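Local coordinates for EH1AB1 (Metagenome, PDB 6I8F), which hydrolyses ester bonds, probably by the nucleophilic-serine mechanism common to enzymes of the alpha/beta hydrolase fold, at residues L97-G102 / R118-K123; A150-I155 / A167-G172; Q199-P204 / R277-R282; S208-A213 / P250-D255; P296-G301 / R307-G312. All blocks are in the same frame, centred on the assembly; numbering follows the deposited sequence.

Contacts 1, 2 and 3 each place a helix against one of three successive parallel strands of the central sheet. Backbone bonds join them: Ile98 N meets Ala170 O at 2.8 Å between contacts 1 and 2, and Val171 O meets Met200 N at 2.8 Å between contacts 2 and 3. Contact 4 lies about 12 Å from contact 3, centre to centre, and is tied to it by Arg282 NH2 and Ala253 O at 2.8 Å. Contact 5 holds His300, which with Ser175 and Asp270 has the geometry of a catalytic triad; Tyr203 CD1 of contact 3 packs 3.3 Å from His300 CE1. Contacts 2 and 5 are farthest apart, their centres about 28 Å from each other.

Contact 1 of 5, residues L97-G102 / R118-K123; sequences LIYYHG and RRLANK
The phenol ring of Tyr99 meets Leu120 obliquely: CD1 of Leu120 lies 4.0 Å from CE2 of Tyr99 and 4.2 Å from its CD2, the two side chains crossing at about a right angle. With its CG anti to the backbone N (chi1 -166°), the tyrosine leans from the strand toward the helix, and its hydroxyl is hydrogen-bonded to Asp174 OD1, beside the probable nucleophile. The same Leu120 methyl also reaches CD2 of Leu97 at 4.4 Å, bridging two strand residues on one side of the sheet. The imidazole of His101 donates within its own plane, from ND1 to Gly102 O over 2.7 Å in an almost straight bond, and stacks on Tyr133. On the helix, one face of the Arg119 guanidinium carries CE of Lys123, and Arg119 NE forms a salt bridge with Asp317. Strand 94-100, helix 114-124 and strand 127-132 form a beta-alpha-beta unit of the alpha/beta hydrolase fold, and the His-Gly turn after the first strand probably leads into the oxyanion hole, as in relatives of hormone-sensitive lipase.

Contact 2 of 5, residues A150-I155 / A167-G172; sequences AAFRHI and ARLAVG
Phe152 is the tight point where helix 143-157 packs on strand 169-174, the strand of the alpha/beta hydrolase sheet that runs into the probable nucleophile elbow. Segments 150-155 and 169-172 run nearly antiparallel, at 168°, with axes 10.4 Å apart, a gap filled by side chains. CD1 of Phe152 comes to 3.7 Å from CG1 of Val171, the two side chains nearly perpendicular; the ring is swung over by a chi1 of 171°, which sets CG trans to the amide nitrogen. Val184 and Cys188 of helix 176-190 and Ile98 and Tyr100 of strand 94-100 also touch the ring. The distances lengthen at Leu169, though it is covered more broadly than Val171, and Ile155 approaches it only at 4.4 Å and beyond. On the outer side of the helix, Arg153 points away from the strand, is partly exposed and binds Glu193 through NE. Leu169 touches the helix with one methyl, CD2, which lies 4.1 Å from CE1 of Phe152 and 4.4 Å from the carbonyl carbon of Ile155.

Contact 3 of 5, residues Q199-P204 / R277-R282; sequences QMLIYP and RAYADR
Strand 199-202 faces helix 277-282 with Leu201 opposite Ala280, their CA atoms 9.4 Å apart, a spacing that leaves the contact to side chains. Past the strand, Tyr203 takes a positive phi of 28° and turns the chain. CD1 of Leu201 reaches the bond between CD2 and CE2 of Tyr279, 3.7 Å from both atoms, coming to the ring obliquely. A chi1 of -157° on Tyr279, with CG swung opposite the amide nitrogen, carries this ring across from the helix. Helix 273-285 links strands 262-267 and 290-296 of the alpha/beta hydrolase sheet, and here it reaches strand 198-202, the neighbour of 262-267, beside helix 176-190, whose Ala181 touches Leu201 and Ala182 touches Tyr279. At the ring's far end a water lying in its plane accepts from Tyr279 OH at 2.6 Å and donates to Gln199 OE1 at 2.7 Å. Gln186 NE2 also bonds to that hydroxyl, while Gln199 NE2 is held by Pro260 O, which fixes the flip of the Gln199 amide. Phe256 meets the Tyr279 ring edge-to-face.

Contact 4 of 5, residues S208-A213 / P250-D255; sequences SSRESA and PLLATD
Ser209 OG, hydrogen-bonded to Asp207 OD1, rests 3.5 Å from CD1 of Leu252, so that a hydroxyl already bonded to a carboxylate lies against an apolar methyl. The other oxygen of the Asp207 carboxylate, OD2, pairs with Arg210 NE. Bent at chi3 (-70°), Arg210 brings NH1 to a methyl of each leucine, both of which approach the guanidinium obliquely: 3.7 Å to CD2 of Leu252 and 3.9 Å to CD2 of Leu251. Arg210 and Leu252 run alongside each other, pointing opposite ways, whereas Leu251 lies crosswise to the arginine. Leu252 sits in a short 3-10 turn closed by Ala253 N and Pro250 O at 3.2 Å. These loops lie in the long excursion between strands 198-202 and 262-267, neighbours in the sheet. Exchanging Leu252 for an alanine would probably open a gap beside Ser209 OG and Arg210 NH1 and leave the guanidinium freer to swing about Asp207. No hydrogen bond crosses between the segments; the chemistry implies that Asp207 holds the polar groups while the leucines supply apolar surface, Leu251 buried and Leu252 partly exposed.

Contact 5 of 5, residues P296-G301 / R307-G312; sequences PGTIHG and RFLSQG
Segment 296-301 turns a corner at Gly297 (phi 75°) into a weakly bonded strand, where the CA of Thr298 comes 7.5 Å from that of Gln311 in helix 310-327. Leu309 touches both Thr298 and Ile299 with one methyl: CD1 lies 3.8 Å from Thr298 OG1 and 4.1 Å from Ile299 CG1. A chi1 of 56° on Ile299 puts CG1 between the backbone N and the carbonyl carbon and brings the end of the side chain nearer to Leu309, to which it stands almost square. A water spans the other end, donating to Pro296 O and to Gln311 OE1, each at 2.7 Å; this OE1 also takes Lys289 NZ of the second subunit. His300, which follows Ile299, bonds Ser175 OG through NE2 and Asp270 OD2 through ND1, consistent with a catalytic triad. The chemistry thus implies that the segment leading to this histidine meets residues 307-312 without a direct hydrogen bond, through one leucine methyl set against a hydroxyl and an aliphatic carbon, and through a water whose two hydrogens are both used.

Contact 1 of 5, residues L97-G102 / R118-K123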
# COMPACT_ATOMS: atom_id res chain seq x y z
N LEU A 97 -15.49 7.51 -3.55
CA LEU A 97 -15.30 6.13 -4.00
C LEU A 97 -16.67 5.55 -4.37
O LEU A 97 -17.53 5.40 -3.50
CB LEU A 97 -14.66 5.32 -2.87
CG LEU A 97 -14.62 3.81 -3.07
CD1 LEU A 97 -13.84 3.44 -4.32
CD2 LEU A 97 -14.01 3.12 -1.86
N ILE A 98 -16.83 5.20 -5.65
CA ILE A 98 -17.95 4.40 -6.10
C ILE A 98 -17.62 2.93 -5.85
O ILE A 98 -16.68 2.39 -6.43
CB ILE A 98 -18.27 4.68 -7.58
CG1 ILE A 98 -18.64 6.15 -7.78
CG2 ILE A 98 -19.37 3.74 -8.08
CD1 ILE A 98 -18.38 6.68 -9.16
N TYR A 99 -18.42 2.31 -4.98
CA TYR A 99 -18.17 0.97 -4.44
C TYR A 99 -19.22 -0.03 -4.95
O TYR A 99 -20.42 0.21 -4.88
CB TYR A 99 -18.17 0.97 -2.91
CG TYR A 99 -17.58 -0.29 -2.33
CD1 TYR A 99 -18.37 -1.41 -2.08
CD2 TYR A 99 -16.22 -0.38 -2.07
CE1 TYR A 99 -17.82 -2.58 -1.59
CE2 TYR A 99 -15.66 -1.55 -1.58
CZ TYR A 99 -16.46 -2.66 -1.34
OH TYR A 99 -15.90 -3.80 -0.85
N TYR A 100 -18.71 -1.16 -5.44
CA TYR A 100 -19.47 -2.28 -5.93
C TYR A 100 -19.26 -3.49 -5.01
O TYR A 100 -18.16 -4.06 -4.96
CB TYR A 100 -19.01 -2.63 -7.34
CG TYR A 100 -18.97 -1.47 -8.30
CD1 TYR A 100 -20.15 -0.87 -8.73
CD2 TYR A 100 -17.77 -0.98 -8.80
CE1 TYR A 100 -20.14 0.18 -9.63
CE2 TYR A 100 -17.75 0.07 -9.71
CZ TYR A 100 -18.93 0.64 -10.14
OH TYR A 100 -18.91 1.68 -11.04
N HIS A 101 -20.32 -3.87 -4.28
CA HIS A 101 -20.31 -5.02 -3.37
C HIS A 101 -19.95 -6.30 -4.14
O HIS A 101 -20.16 -6.42 -5.34
CB HIS A 101 -21.66 -5.16 -2.65
CG HIS A 101 -22.78 -5.62 -3.52
ND1 HIS A 101 -22.93 -6.95 -3.88
CD2 HIS A 101 -23.81 -4.96 -4.08
CE1 HIS A 101 -23.99 -7.07 -4.66
NE2 HIS A 101 -24.55 -5.87 -4.80
N GLY A 102 -19.40 -7.26 -3.41
CA GLY A 102 -19.17 -8.60 -3.93
C GLY A 102 -20.38 -9.49 -3.73
O GLY A 102 -21.41 -9.05 -3.18
N ARG A 118 -19.12 2.32 5.52
CA ARG A 118 -19.08 3.34 6.58
C ARG A 118 -17.63 3.51 7.04
O ARG A 118 -17.15 4.64 7.16
CB ARG A 118 -19.99 2.95 7.76
CG ARG A 118 -21.47 3.17 7.50
CD ARG A 118 -22.31 2.43 8.53
NE ARG A 118 -23.74 2.73 8.42
CZ ARG A 118 -24.36 3.73 9.05
NH1 ARG A 118 -23.72 4.50 9.91
NH2 ARG A 118 -25.65 3.94 8.80
N ARG A 119 -16.96 2.38 7.31
CA ARG A 119 -15.60 2.40 7.83
C ARG A 119 -14.68 3.00 6.76
O ARG A 119 -13.82 3.80 7.09
CB ARG A 119 -15.14 1.02 8.28
CG ARG A 119 -13.84 1.04 9.06
CD ARG A 119 -13.47 -0.31 9.66
NE ARG A 119 -12.21 -0.23 10.39
CZ ARG A 119 -12.09 -0.10 11.71
NH1 ARG A 119 -13.17 -0.14 12.47
NH2 ARG A 119 -10.89 0.03 12.27
N LEU A 120 -14.88 2.62 5.49
CA LEU A 120 -14.01 3.14 4.42
C LEU A 120 -14.14 4.66 4.34
O LEU A 120 -13.16 5.36 4.14
CB LEU A 120 -14.36 2.48 3.09
CG LEU A 120 -13.95 1.02 2.92
CD1 LEU A 120 -14.43 0.48 1.58
CD2 LEU A 120 -12.45 0.84 3.06
N ALA A 121 -15.38 5.17 4.44
CA ALA A 121 -15.62 6.62 4.36
C ALA A 121 -14.88 7.34 5.49
O ALA A 121 -14.10 8.26 5.23
CB ALA A 121 -17.10 6.91 4.39
N ASN A 122 -15.09 6.90 6.73
CA ASN A 122 -14.53 7.55 7.91
C ASN A 122 -12.99 7.55 7.86
O ASN A 122 -12.36 8.56 8.14
CB ASN A 122 -15.03 6.91 9.20
CG ASN A 122 -16.47 7.28 9.52
OD1 ASN A 122 -17.00 8.22 8.95
ND2 ASN A 122 -17.09 6.55 10.43
N LYS A 123 -12.40 6.42 7.45
CA LYS A 123 -10.96 6.22 7.50
C LYS A 123 -10.28 6.95 6.33
O LYS A 123 -9.19 7.46 6.49
CB LYS A 123 -10.64 4.72 7.45
CG LYS A 123 -11.06 3.94 8.68
CD LYS A 123 -10.17 4.17 9.87
CE LYS A 123 -10.72 3.51 11.11
NZ LYS A 123 -9.79 3.67 12.25

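Contact 2 of 5, residues A150-I155 / A167-G172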
# COMPACT_ATOMS: atom_id res chain seq x y z
N ALA A 150 -22.69 2.08 -15.98
CA ALA A 150 -23.66 3.19 -16.06
C ALA A 150 -23.61 4.03 -14.77
O ALA A 150 -23.72 5.25 -14.83
CB ALA A 150 -25.06 2.69 -16.35
N ALA A 151 -23.44 3.37 -13.62
CA ALA A 151 -23.36 4.08 -12.33
C ALA A 151 -22.18 5.06 -12.32
O ALA A 151 -22.32 6.23 -11.90
CB ALA A 151 -23.25 3.08 -11.21
N PHE A 152 -21.01 4.60 -12.77
CA PHE A 152 -19.82 5.44 -12.78
C PHE A 152 -19.99 6.62 -13.75
O PHE A 152 -19.71 7.77 -13.41
CB PHE A 152 -18.55 4.66 -13.14
CG PHE A 152 -17.39 5.59 -13.37
CD1 PHE A 152 -16.79 6.24 -12.30
CD2 PHE A 152 -16.98 5.92 -14.65
CE1 PHE A 152 -15.78 7.17 -12.50
CE2 PHE A 152 -15.96 6.85 -14.85
CZ PHE A 152 -15.36 7.46 -13.78
N ARG A 153 -20.45 6.33 -14.98
CA ARG A 153 -20.65 7.39 -15.99
C ARG A 153 -21.65 8.43 -15.44
O ARG A 153 -21.44 9.62 -15.56
CB ARG A 153 -21.13 6.81 -17.32
CG ARG A 153 -20.10 6.00 -18.10
CD ARG A 153 -20.62 5.58 -19.46
NE ARG A 153 -19.59 4.95 -20.30
CZ ARG A 153 -19.80 3.99 -21.20
NH1 ARG A 153 -21.00 3.42 -21.31
NH2 ARG A 153 -18.82 3.58 -21.98
N HIS A 154 -22.73 7.96 -14.82
CA HIS A 154 -23.80 8.85 -14.32
C HIS A 154 -23.28 9.76 -13.19
O HIS A 154 -23.55 10.97 -13.17
CB HIS A 154 -25.00 8.03 -13.86
CG HIS A 154 -26.12 8.88 -13.35
ND1 HIS A 154 -27.01 9.52 -14.19
CD2 HIS A 154 -26.45 9.24 -12.09
CE1 HIS A 154 -27.87 10.21 -13.47
NE2 HIS A 154 -27.55 10.06 -12.17
N ILE A 155 -22.57 9.17 -12.23
CA ILE A 155 -22.00 9.96 -11.11
C ILE A 155 -20.90 10.90 -11.63
O ILE A 155 -20.85 12.07 -11.24
CB ILE A 155 -21.53 9.04 -9.98
CG1 ILE A 155 -22.74 8.35 -9.35
CG2 ILE A 155 -20.69 9.82 -8.97
CD1 ILE A 155 -22.45 7.06 -8.63
N ALA A 167 -12.61 15.53 -10.14
CA ALA A 167 -11.19 15.24 -10.32
C ALA A 167 -10.75 14.07 -9.43
O ALA A 167 -9.66 13.53 -9.63
CB ALA A 167 -10.37 16.47 -10.05
N ARG A 168 -11.57 13.68 -8.45
CA ARG A 168 -11.18 12.65 -7.47
C ARG A 168 -12.32 11.65 -7.28
O ARG A 168 -12.89 11.53 -6.20
CB ARG A 168 -10.73 13.31 -6.16
CG ARG A 168 -9.41 14.06 -6.28
CD ARG A 168 -8.97 14.74 -5.00
NE ARG A 168 -9.97 15.69 -4.55
CZ ARG A 168 -10.03 16.25 -3.34
NH1 ARG A 168 -9.08 16.01 -2.44
NH2 ARG A 168 -11.06 17.04 -3.05
N LEU A 169 -12.58 10.90 -8.34
CA LEU A 169 -13.62 9.88 -8.41
C LEU A 169 -12.95 8.51 -8.54
O LEU A 169 -12.37 8.22 -9.58
CB LEU A 169 -14.47 10.17 -9.65
CG LEU A 169 -15.97 10.32 -9.43
CD1 LEU A 169 -16.25 11.34 -8.33
CD2 LEU A 169 -16.64 10.72 -10.73
N ALA A 170 -13.04 7.68 -7.50
CA ALA A 170 -12.49 6.34 -7.53
C ALA A 170 -13.62 5.34 -7.81
O ALA A 170 -14.78 5.62 -7.56
CB ALA A 170 -11.82 6.02 -6.22
N VAL A 171 -13.24 4.15 -8.27
CA VAL A 171 -14.11 2.98 -8.24
C VAL A 171 -13.42 1.89 -7.42
O VAL A 171 -12.18 1.87 -7.30
CB VAL A 171 -14.44 2.45 -9.65
CG1 VAL A 171 -15.27 3.46 -10.42
CG2 VAL A 171 -13.18 2.06 -10.43
N GLY A 172 -14.22 1.00 -6.85
CA GLY A 172 -13.68 -0.08 -6.09
C GLY A 172 -14.73 -1.10 -5.74
O GLY A 172 -15.90 -0.89 -5.94

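Contact 3 of 5, residues Q199-P204 / R277-R282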
# COMPACT_ATOMS: atom_id res chain seq x y z
N GLN A 199 -8.53 3.11 -8.62
CA GLN A 199 -9.27 1.85 -8.56
C GLN A 199 -8.82 1.05 -7.33
O GLN A 199 -7.64 0.81 -7.13
CB GLN A 199 -9.15 1.05 -9.87
CG GLN A 199 -7.72 0.67 -10.27
CD GLN A 199 -7.65 -0.03 -11.61
OE1 GLN A 199 -8.39 -0.97 -11.89
NE2 GLN A 199 -6.74 0.43 -12.47
N MET A 200 -9.79 0.67 -6.50
CA MET A 200 -9.54 -0.09 -5.29
C MET A 200 -10.05 -1.52 -5.52
O MET A 200 -11.25 -1.77 -5.46
CB MET A 200 -10.22 0.55 -4.08
CG MET A 200 -10.06 -0.26 -2.79
SD MET A 200 -11.18 0.28 -1.47
CE MET A 200 -10.61 1.95 -1.19
N LEU A 201 -9.14 -2.44 -5.82
CA LEU A 201 -9.49 -3.81 -6.17
C LEU A 201 -9.18 -4.73 -4.99
O LEU A 201 -8.03 -5.06 -4.70
CB LEU A 201 -8.72 -4.22 -7.43
CG LEU A 201 -8.70 -3.21 -8.58
CD1 LEU A 201 -7.91 -3.79 -9.75
CD2 LEU A 201 -10.10 -2.82 -9.03
N ILE A 202 -10.24 -5.15 -4.29
CA ILE A 202 -10.14 -6.02 -3.12
C ILE A 202 -10.40 -7.47 -3.59
O ILE A 202 -11.50 -7.80 -4.01
CB ILE A 202 -11.14 -5.60 -2.02
CG1 ILE A 202 -11.02 -4.12 -1.65
CG2 ILE A 202 -11.01 -6.53 -0.82
CD1 ILE A 202 -9.62 -3.66 -1.27
N TYR A 203 -9.36 -8.30 -3.48
CA TYR A 203 -9.32 -9.68 -3.98
C TYR A 203 -10.24 -9.84 -5.18
O TYR A 203 -11.20 -10.60 -5.14
CB TYR A 203 -9.55 -10.73 -2.88
CG TYR A 203 -10.56 -10.43 -1.81
CD1 TYR A 203 -11.92 -10.38 -2.08
CD2 TYR A 203 -10.16 -10.25 -0.50
CE1 TYR A 203 -12.85 -10.13 -1.08
CE2 TYR A 203 -11.07 -10.02 0.52
CZ TYR A 203 -12.42 -9.97 0.23
OH TYR A 203 -13.29 -9.74 1.25
N PRO A 204 -9.96 -9.14 -6.31
CA PRO A 204 -10.79 -9.25 -7.50
C PRO A 204 -10.62 -10.60 -8.20
O PRO A 204 -9.56 -11.21 -8.11
CB PRO A 204 -10.25 -8.12 -8.40
CG PRO A 204 -8.79 -8.00 -7.99
CD PRO A 204 -8.79 -8.28 -6.51
N ARG A 277 -2.78 -10.80 -7.91
CA ARG A 277 -1.40 -10.35 -7.93
C ARG A 277 -0.96 -10.12 -9.37
O ARG A 277 -0.33 -9.10 -9.69
CB ARG A 277 -0.49 -11.37 -7.23
CG ARG A 277 0.91 -10.84 -7.02
CD ARG A 277 1.78 -11.82 -6.26
NE ARG A 277 3.10 -11.26 -6.08
CZ ARG A 277 4.16 -11.94 -5.69
NH1 ARG A 277 4.04 -13.23 -5.37
NH2 ARG A 277 5.34 -11.34 -5.65
N ALA A 278 -1.31 -11.06 -10.26
CA ALA A 278 -1.02 -10.93 -11.69
C ALA A 278 -1.51 -9.59 -12.23
O ALA A 278 -0.82 -8.94 -13.01
CB ALA A 278 -1.62 -12.09 -12.45
N TYR A 279 -2.72 -9.18 -11.83
CA TYR A 279 -3.32 -7.91 -12.28
C TYR A 279 -2.46 -6.71 -11.83
O TYR A 279 -2.16 -5.79 -12.62
CB TYR A 279 -4.77 -7.80 -11.82
CG TYR A 279 -5.59 -6.86 -12.66
CD1 TYR A 279 -6.12 -7.26 -13.87
CD2 TYR A 279 -5.78 -5.54 -12.28
CE1 TYR A 279 -6.86 -6.40 -14.67
CE2 TYR A 279 -6.50 -4.66 -13.07
CZ TYR A 279 -7.05 -5.09 -14.26
OH TYR A 279 -7.76 -4.22 -15.05
N ALA A 280 -2.03 -6.73 -10.57
CA ALA A 280 -1.14 -5.70 -10.02
C ALA A 280 0.19 -5.69 -10.79
O ALA A 280 0.72 -4.63 -11.11
CB ALA A 280 -0.92 -5.93 -8.55
N ASP A 281 0.72 -6.88 -11.08
CA ASP A 281 1.96 -7.02 -11.86
C ASP A 281 1.83 -6.34 -13.23
O ASP A 281 2.74 -5.63 -13.64
CB ASP A 281 2.35 -8.50 -12.03
CG ASP A 281 2.87 -9.14 -10.75
OD1 ASP A 281 3.20 -8.39 -9.79
OD2 ASP A 281 2.91 -10.38 -10.72
N ARG A 282 0.71 -6.56 -13.93
CA ARG A 282 0.48 -5.96 -15.25
C ARG A 282 0.38 -4.44 -15.12
O ARG A 282 0.93 -3.69 -15.97
CB ARG A 282 -0.77 -6.52 -15.94
CG ARG A 282 -0.74 -8.02 -16.22
CD ARG A 282 -0.30 -8.48 -17.60
NE ARG A 282 -0.49 -7.53 -18.69
CZ ARG A 282 -1.28 -7.69 -19.75
NH1 ARG A 282 -2.18 -8.66 -19.80
NH2 ARG A 282 -1.18 -6.87 -20.78
O HOH W 1 -8.61 -1.80 -14.41

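Contact 4 of 5, residues S208-A213 / P250-D255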
# COMPACT_ATOMS: atom_id res chain seq x y z
N SER A 208 -11.33 -15.44 -16.05
CA SER A 208 -12.29 -16.53 -16.12
C SER A 208 -11.85 -17.61 -17.13
O SER A 208 -12.56 -18.61 -17.31
CB SER A 208 -13.64 -16.01 -16.49
OG SER A 208 -14.11 -15.07 -15.54
N SER A 209 -10.71 -17.41 -17.79
CA SER A 209 -10.33 -18.20 -18.95
C SER A 209 -9.38 -19.34 -18.58
O SER A 209 -9.34 -20.36 -19.26
CB SER A 209 -9.72 -17.32 -20.01
OG SER A 209 -8.40 -16.97 -19.65
N ARG A 210 -8.60 -19.16 -17.50
CA ARG A 210 -7.58 -20.13 -17.08
C ARG A 210 -7.71 -20.38 -15.58
O ARG A 210 -8.25 -19.56 -14.84
CB ARG A 210 -6.18 -19.60 -17.40
CG ARG A 210 -5.94 -19.24 -18.86
CD ARG A 210 -4.61 -18.54 -19.07
NE ARG A 210 -4.59 -17.19 -18.53
CZ ARG A 210 -3.50 -16.45 -18.37
NH1 ARG A 210 -3.59 -15.20 -17.93
NH2 ARG A 210 -2.31 -16.95 -18.66
N GLU A 211 -7.19 -21.54 -15.14
CA GLU A 211 -7.06 -21.86 -13.72
C GLU A 211 -5.61 -21.64 -13.29
O GLU A 211 -4.72 -22.38 -13.68
CB GLU A 211 -7.49 -23.30 -13.43
CG GLU A 211 -9.00 -23.49 -13.42
CD GLU A 211 -9.51 -24.59 -12.50
OE1 GLU A 211 -10.65 -25.04 -12.70
OE2 GLU A 211 -8.77 -24.99 -11.58
N SER A 212 -5.40 -20.60 -12.47
CA SER A 212 -4.12 -20.35 -11.82
C SER A 212 -3.78 -21.50 -10.86
O SER A 212 -4.66 -22.26 -10.45
CB SER A 212 -4.19 -19.05 -11.06
OG SER A 212 -5.04 -19.20 -9.93
N ALA A 213 -2.51 -21.56 -10.44
CA ALA A 213 -2.09 -22.50 -9.41
C ALA A 213 -2.98 -22.38 -8.16
O ALA A 213 -3.42 -23.40 -7.62
CB ALA A 213 -0.63 -22.30 -9.07
N PRO A 250 -10.54 -9.37 -17.29
CA PRO A 250 -9.81 -8.13 -17.53
C PRO A 250 -8.28 -8.29 -17.50
O PRO A 250 -7.57 -7.46 -18.09
CB PRO A 250 -10.32 -7.18 -16.43
CG PRO A 250 -10.86 -8.10 -15.34
CD PRO A 250 -11.40 -9.30 -16.10
N LEU A 251 -7.78 -9.34 -16.84
CA LEU A 251 -6.35 -9.66 -16.83
C LEU A 251 -5.80 -9.82 -18.26
O LEU A 251 -4.61 -9.61 -18.48
CB LEU A 251 -6.10 -10.93 -16.03
CG LEU A 251 -4.63 -11.34 -15.86
CD1 LEU A 251 -3.82 -10.24 -15.19
CD2 LEU A 251 -4.52 -12.64 -15.09
N LEU A 252 -6.66 -10.18 -19.23
CA LEU A 252 -6.19 -10.53 -20.57
C LEU A 252 -6.11 -9.30 -21.48
O LEU A 252 -5.79 -9.45 -22.63
CB LEU A 252 -7.14 -11.57 -21.19
CG LEU A 252 -7.35 -12.84 -20.36
CD1 LEU A 252 -8.31 -13.78 -21.07
CD2 LEU A 252 -6.03 -13.56 -20.10
N ALA A 253 -6.38 -8.09 -20.97
CA ALA A 253 -6.20 -6.90 -21.80
C ALA A 253 -4.78 -6.88 -22.40
O ALA A 253 -3.80 -7.30 -21.77
CB ALA A 253 -6.47 -5.64 -21.02
N THR A 254 -4.71 -6.38 -23.63
CA THR A 254 -3.50 -6.26 -24.45
C THR A 254 -2.56 -5.20 -23.88
O THR A 254 -1.33 -5.29 -23.99
CB THR A 254 -3.89 -5.89 -25.88
OG1 THR A 254 -4.36 -7.08 -26.50
CG2 THR A 254 -2.77 -5.31 -26.71
N ASP A 255 -3.16 -4.17 -23.30
CA ASP A 255 -2.48 -2.96 -22.92
C ASP A 255 -3.10 -2.42 -21.63
O ASP A 255 -4.30 -2.16 -21.56
CB ASP A 255 -2.54 -1.99 -24.10
CG ASP A 255 -2.23 -0.56 -23.71
OD1 ASP A 255 -1.15 -0.33 -23.14
OD2 ASP A 255 -3.10 0.30 -23.96

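Contact 5 of 5, residues P296-G301 / R307-G312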
# COMPACT_ATOMS: atom_id res chain seq x y z
N PRO A 296 -1.53 -12.48 4.42
CA PRO A 296 -1.36 -13.92 4.60
C PRO A 296 -2.29 -14.45 5.70
O PRO A 296 -2.69 -13.71 6.60
CB PRO A 296 0.12 -14.09 4.98
CG PRO A 296 0.52 -12.74 5.55
CD PRO A 296 -0.35 -11.71 4.84
N GLY A 297 -2.64 -15.73 5.60
CA GLY A 297 -3.32 -16.44 6.69
C GLY A 297 -4.79 -16.06 6.85
O GLY A 297 -5.38 -16.40 7.86
N THR A 298 -5.38 -15.37 5.86
CA THR A 298 -6.82 -15.08 5.88
C THR A 298 -7.42 -15.54 4.55
O THR A 298 -6.69 -15.95 3.64
CB THR A 298 -7.13 -13.61 6.19
OG1 THR A 298 -8.53 -13.50 6.47
CG2 THR A 298 -6.73 -12.67 5.07
N ILE A 299 -8.75 -15.43 4.44
CA ILE A 299 -9.51 -16.07 3.39
C ILE A 299 -10.25 -15.01 2.58
O ILE A 299 -10.51 -13.92 3.04
CB ILE A 299 -10.52 -17.08 3.98
CG1 ILE A 299 -11.45 -16.42 5.01
CG2 ILE A 299 -9.79 -18.28 4.56
CD1 ILE A 299 -12.56 -17.31 5.51
N HIS A 300 -10.66 -15.43 1.38
CA HIS A 300 -11.56 -14.68 0.55
C HIS A 300 -12.80 -14.29 1.37
O HIS A 300 -13.38 -15.13 2.06
CB HIS A 300 -11.92 -15.49 -0.69
CG HIS A 300 -12.52 -14.66 -1.77
ND1 HIS A 300 -11.74 -13.89 -2.64
CD2 HIS A 300 -13.82 -14.44 -2.10
CE1 HIS A 300 -12.54 -13.25 -3.47
NE2 HIS A 300 -13.82 -13.57 -3.17
N GLY A 301 -13.20 -13.02 1.29
CA GLY A 301 -14.36 -12.49 2.00
C GLY A 301 -14.00 -11.69 3.24
O GLY A 301 -14.86 -11.00 3.78
N ARG A 307 -16.89 -8.96 11.59
CA ARG A 307 -17.35 -9.41 12.91
C ARG A 307 -16.40 -10.48 13.45
O ARG A 307 -16.10 -10.51 14.65
CB ARG A 307 -18.76 -10.00 12.82
CG ARG A 307 -19.24 -10.62 14.12
CD ARG A 307 -20.66 -11.09 13.99
NE ARG A 307 -21.04 -11.87 15.14
CZ ARG A 307 -22.23 -12.42 15.33
NH1 ARG A 307 -23.18 -12.28 14.40
NH2 ARG A 307 -22.46 -13.10 16.44
N PHE A 308 -15.93 -11.35 12.55
CA PHE A 308 -15.16 -12.53 12.88
C PHE A 308 -13.66 -12.34 12.65
O PHE A 308 -12.88 -12.95 13.36
CB PHE A 308 -15.64 -13.72 12.05
CG PHE A 308 -17.08 -14.05 12.29
CD1 PHE A 308 -17.47 -14.66 13.47
CD2 PHE A 308 -18.05 -13.71 11.36
CE1 PHE A 308 -18.81 -14.97 13.70
CE2 PHE A 308 -19.38 -13.99 11.61
CZ PHE A 308 -19.76 -14.63 12.77
N LEU A 309 -13.28 -11.54 11.64
CA LEU A 309 -11.88 -11.41 11.22
C LEU A 309 -11.42 -9.96 11.38
O LEU A 309 -11.74 -9.08 10.56
CB LEU A 309 -11.72 -11.92 9.78
CG LEU A 309 -12.19 -13.35 9.51
CD1 LEU A 309 -12.01 -13.72 8.05
CD2 LEU A 309 -11.47 -14.35 10.40
N SER A 310 -10.63 -9.72 12.43
CA SER A 310 -9.97 -8.45 12.69
C SER A 310 -9.10 -8.00 11.51
O SER A 310 -8.92 -6.80 11.32
CB SER A 310 -9.12 -8.55 13.92
OG SER A 310 -9.96 -8.57 15.05
N GLN A 311 -8.50 -8.97 10.80
CA GLN A 311 -7.64 -8.66 9.67
C GLN A 311 -8.45 -7.83 8.66
O GLN A 311 -7.91 -6.96 7.98
CB GLN A 311 -7.08 -9.94 9.04
CG GLN A 311 -5.93 -10.57 9.81
CD GLN A 311 -4.69 -9.70 9.80
OE1 GLN A 311 -4.10 -9.44 8.76
NE2 GLN A 311 -4.32 -9.21 10.97
N GLY A 312 -9.75 -8.12 8.60
CA GLY A 312 -10.67 -7.41 7.73
C GLY A 312 -10.72 -5.92 8.04
O GLY A 312 -10.78 -5.10 7.13
O HOH W 2 -2.47 -11.08 7.35